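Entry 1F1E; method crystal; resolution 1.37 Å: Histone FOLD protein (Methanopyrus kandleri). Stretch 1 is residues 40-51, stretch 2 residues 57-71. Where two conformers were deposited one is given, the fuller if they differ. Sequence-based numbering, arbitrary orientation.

Stretch 1, residues 40-51: EYVANAAKSVLD
Stretch 2 57-71: TLMEEHLKALADVLM

Two helices of one chain, 40-51 and 60-70, pack with axes 9.2 Å apart at closest approach and N-to-C directions 118° apart, so the contact runs obliquely. Register is set by three CA pairs: Ala-46 CA to Leu-63 CA is 6.3 Å, Val-49 CA to His-62 CA 6.1 Å, and Leu-50 CA to Leu-58 CA 6.2 Å. Residues 57 and 58 enter extended; Met-59, a selenomethionine, takes the N-cap position, and His-62 N bonds back to Met-59 O at 3.0 Å.

The chief bump is Leu-66. In its m,t rotamer it fills a hollow formed by Val-42, Ala-45, Ala-46 and Val-49. Small residues make the floor: Leu-66 CD2 lies 3.4 Å from Ala-45 CB, and Leu-66 CD1 reaches the backbone at Ala-46 N, also 3.4 Å. Val-42 and Val-49, both t, form walls, with Val-42 CG1 3.8 Å from Leu-66 CD1 and Val-49 CG2 3.7 Å from Leu-66 CD2. Ala-46 CB also receives Leu-63 CD1 at 3.9 Å.

One end is closed by Leu-50 (t,p). Its CD1 touches Thr-57 O at 3.3 Å and His-62 CE1 at 3.4 Å, while Leu-50 CB lies over one face of the imidazole. Leu-58, also t,p, starts sideways but its tip comes nearer, bringing CD1 to 4.0 Å from Leu-50 CB.

Toward the other end, Leu-70 (m,t) places CD2 3.4 Å from Tyr-41 OH, at the edge of the ring; that hydroxyl is hydrogen-bonded elsewhere in the structure. Met-71, with positive phi (61°), is the first residue to leave helical phi/psi, in a Schellman motif with two weak bonds back into the last turn.

No hydrogen bond crosses the interface, which buries 570 Å², both sides summed. The lysine and acidic side chains stay off it: Lys-47, whose CA-to-CB bond points away, bridges Asp-51 within its own helix, NZ to OD1 2.6 Å.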

# COMPACT_ATOMS: atom_id res chain seq x y z
N GLU A 40 6.86 11.71 2.31
CA GLU A 40 6.59 12.32 1.02
C GLU A 40 5.61 11.49 0.21
O GLU A 40 4.71 12.04 -0.43
CB GLU A 40 7.93 12.54 0.30
CG GLU A 40 7.77 13.14 -1.06
CD GLU A 40 9.02 13.77 -1.62
OE1 GLU A 40 10.06 13.65 -1.01
OE2 GLU A 40 8.88 14.41 -2.65
N TYR A 41 5.77 10.19 0.23
CA TYR A 41 4.89 9.28 -0.43
C TYR A 41 3.45 9.46 0.07
O TYR A 41 2.50 9.52 -0.67
CB TYR A 41 5.40 7.84 -0.21
CG TYR A 41 4.31 6.82 -0.45
CD1 TYR A 41 3.89 6.36 -1.68
CD2 TYR A 41 3.69 6.26 0.64
CE1 TYR A 41 2.90 5.42 -1.77
CE2 TYR A 41 2.67 5.31 0.58
CZ TYR A 41 2.29 4.90 -0.68
OH TYR A 41 1.28 3.95 -0.77
N VAL A 42 3.31 9.56 1.40
CA VAL A 42 2.01 9.72 2.03
C VAL A 42 1.43 11.07 1.65
O VAL A 42 0.26 11.19 1.34
CB VAL A 42 2.05 9.54 3.53
CG1 VAL A 42 0.70 9.83 4.14
CG2 VAL A 42 2.46 8.10 3.87
N ALA A 43 2.21 12.10 1.59
CA ALA A 43 1.72 13.43 1.21
C ALA A 43 1.26 13.44 -0.26
O ALA A 43 0.19 14.00 -0.60
CB ALA A 43 2.80 14.44 1.47
N ASN A 44 2.05 12.78 -1.14
CA ASN A 44 1.63 12.67 -2.53
C ASN A 44 0.36 11.86 -2.65
O ASN A 44 -0.52 12.20 -3.45
CB ASN A 44 2.75 12.06 -3.41
N ALA A 45 0.25 10.83 -1.83
CA ALA A 45 -0.99 10.03 -1.84
C ALA A 45 -2.17 10.83 -1.39
O ALA A 45 -3.25 10.72 -1.98
CB ALA A 45 -0.77 8.82 -0.96
N ALA A 46 -1.97 11.66 -0.36
CA ALA A 46 -2.99 12.57 0.09
C ALA A 46 -3.42 13.51 -1.04
O ALA A 46 -4.63 13.68 -1.17
CB ALA A 46 -2.47 13.36 1.27
N LYS A 47 -2.47 14.01 -1.82
CA LYS A 47 -2.87 14.84 -2.95
C LYS A 47 -3.70 14.02 -3.95
O LYS A 47 -4.73 14.50 -4.45
CB LYS A 47 -1.65 15.45 -3.61
CG LYS A 47 -1.86 16.22 -4.89
CD LYS A 47 -2.70 17.48 -4.75
CE LYS A 47 -2.59 18.29 -6.04
NZ LYS A 47 -3.57 19.40 -5.95
N SER A 48 -3.28 12.79 -4.24
CA SER A 48 -4.00 11.93 -5.16
C SER A 48 -5.43 11.73 -4.65
O SER A 48 -6.37 11.83 -5.48
CB SER A 48 -3.31 10.59 -5.30
OG SER A 48 -2.04 10.73 -5.90
N VAL A 49 -5.64 11.46 -3.38
CA VAL A 49 -6.98 11.24 -2.83
C VAL A 49 -7.76 12.53 -2.88
O VAL A 49 -8.97 12.48 -3.21
CB VAL A 49 -6.86 10.62 -1.43
CG1 VAL A 49 -8.22 10.55 -0.76
CG2 VAL A 49 -6.18 9.26 -1.55
N LEU A 50 -7.15 13.70 -2.65
CA LEU A 50 -7.87 14.97 -2.84
C LEU A 50 -8.02 15.42 -4.28
O LEU A 50 -9.09 15.96 -4.68
CB LEU A 50 -7.15 16.03 -1.97
CG LEU A 50 -7.56 17.47 -2.24
CD1 LEU A 50 -8.88 17.80 -1.55
CD2 LEU A 50 -6.46 18.42 -1.78
N ASP A 51 -7.10 15.33 -5.23
CA ASP A 51 -7.46 15.73 -6.59
C ASP A 51 -8.57 14.86 -7.19
O ASP A 51 -9.43 15.38 -7.89
CB ASP A 51 -6.26 15.63 -7.51
CG ASP A 51 -5.32 16.81 -7.36
OD1 ASP A 51 -5.55 17.78 -6.63
OD2 ASP A 51 -4.30 16.70 -8.04
N THR A 57 -9.45 21.58 -0.82
CA THR A 57 -8.98 21.58 0.57
C THR A 57 -8.85 20.16 1.11
O THR A 57 -9.79 19.40 1.15
CB THR A 57 -9.90 22.38 1.46
OG1 THR A 57 -10.08 23.68 0.91
CG2 THR A 57 -9.19 22.54 2.80
N LEU A 58 -7.63 19.88 1.56
CA LEU A 58 -7.38 18.59 2.22
C LEU A 58 -8.07 18.62 3.56
O LEU A 58 -7.96 19.57 4.34
CB LEU A 58 -5.89 18.37 2.45
CG LEU A 58 -5.43 16.96 2.85
CD1 LEU A 58 -5.57 15.99 1.68
CD2 LEU A 58 -3.99 17.00 3.33
N MSE A 59 -8.85 17.66 3.95
CA MSE A 59 -9.65 17.34 5.09
C MSE A 59 -9.27 15.98 5.67
O MSE A 59 -8.60 15.18 5.07
CB MSE A 59 -11.13 17.44 4.81
CG MSE A 59 -11.51 18.55 3.81
SE MSE A 59 -11.62 20.15 4.61
CE MSE A 59 -12.99 19.93 5.74
N GLU A 60 -9.73 15.86 6.92
CA GLU A 60 -9.46 14.65 7.63
C GLU A 60 -9.79 13.37 6.85
O GLU A 60 -9.01 12.42 6.85
CB GLU A 60 -10.26 14.62 8.90
CG GLU A 60 -9.50 14.95 10.11
CD GLU A 60 -10.37 14.73 11.33
OE1 GLU A 60 -9.77 15.02 12.36
OE2 GLU A 60 -11.52 14.33 11.33
N GLU A 61 -10.95 13.44 6.20
CA GLU A 61 -11.49 12.24 5.54
C GLU A 61 -10.49 11.77 4.49
O GLU A 61 -10.37 10.60 4.19
CB GLU A 61 -12.88 12.42 4.92
CG GLU A 61 -13.89 13.28 5.65
CD GLU A 61 -13.52 14.76 5.72
N HIS A 62 -9.70 12.69 3.87
CA HIS A 62 -8.73 12.21 2.91
C HIS A 62 -7.61 11.37 3.53
O HIS A 62 -7.19 10.35 2.95
CB HIS A 62 -8.12 13.42 2.19
CG HIS A 62 -9.26 14.16 1.59
ND1 HIS A 62 -9.21 15.49 1.49
CD2 HIS A 62 -10.44 13.82 1.07
CE1 HIS A 62 -10.30 16.00 0.94
NE2 HIS A 62 -11.12 14.95 0.66
N LEU A 63 -7.16 11.81 4.71
CA LEU A 63 -6.10 11.04 5.34
C LEU A 63 -6.65 9.76 5.97
O LEU A 63 -5.94 8.77 6.02
CB LEU A 63 -5.44 11.89 6.41
CG LEU A 63 -4.55 13.05 6.02
CD1 LEU A 63 -3.54 12.63 4.97
CD2 LEU A 63 -5.35 14.25 5.58
N LYS A 64 -7.92 9.81 6.39
CA LYS A 64 -8.51 8.58 6.88
C LYS A 64 -8.58 7.52 5.80
O LYS A 64 -8.30 6.32 6.00
CB LYS A 64 -9.87 8.95 7.47
N ALA A 65 -8.92 7.95 4.59
CA ALA A 65 -8.87 6.99 3.48
C ALA A 65 -7.48 6.43 3.28
O ALA A 65 -7.37 5.23 3.08
CB ALA A 65 -9.38 7.64 2.20
N LEU A 66 -6.41 7.20 3.37
CA LEU A 66 -5.08 6.67 3.15
C LEU A 66 -4.73 5.69 4.26
O LEU A 66 -4.09 4.68 4.03
CB LEU A 66 -3.97 7.73 3.13
CG LEU A 66 -3.74 8.69 1.99
CD1 LEU A 66 -2.58 9.58 2.31
CD2 LEU A 66 -3.56 7.90 0.69
N ALA A 67 -5.06 6.03 5.48
CA ALA A 67 -4.77 5.11 6.59
C ALA A 67 -5.48 3.79 6.39
O ALA A 67 -4.83 2.78 6.69
CB ALA A 67 -5.16 5.69 7.93
N ASP A 68 -6.70 3.86 5.89
CA ASP A 68 -7.49 2.61 5.73
C ASP A 68 -6.80 1.88 4.62
O ASP A 68 -6.50 0.63 4.72
CB ASP A 68 -8.98 2.87 5.71
CG ASP A 68 -9.93 3.40 4.67
N VAL A 69 -6.33 2.47 3.52
CA VAL A 69 -5.73 1.64 2.49
C VAL A 69 -4.30 1.18 2.80
O VAL A 69 -3.85 0.09 2.43
CB VAL A 69 -5.73 2.20 1.05
CG1 VAL A 69 -6.92 3.13 0.79
CG2 VAL A 69 -4.35 2.79 0.78
N LEU A 70 -3.50 1.97 3.52
CA LEU A 70 -2.20 1.48 3.96
C LEU A 70 -2.30 0.54 5.16
O LEU A 70 -1.26 -0.06 5.53
CB LEU A 70 -1.30 2.68 4.34
CG LEU A 70 -1.02 3.59 3.13
CD1 LEU A 70 -0.34 4.86 3.59
CD2 LEU A 70 -0.14 2.83 2.14
N MSE A 71 -3.46 0.44 5.75
CA MSE A 71 -3.75 -0.46 6.87
C MSE A 71 -2.86 -0.11 8.07
O MSE A 71 -2.43 -0.92 8.84
CB MSE A 71 -3.69 -1.92 6.54
CG MSE A 71 -4.77 -2.34 5.49
SE MSE A 71 -4.32 -4.00 4.85
CE MSE A 71 -2.90 -3.46 3.87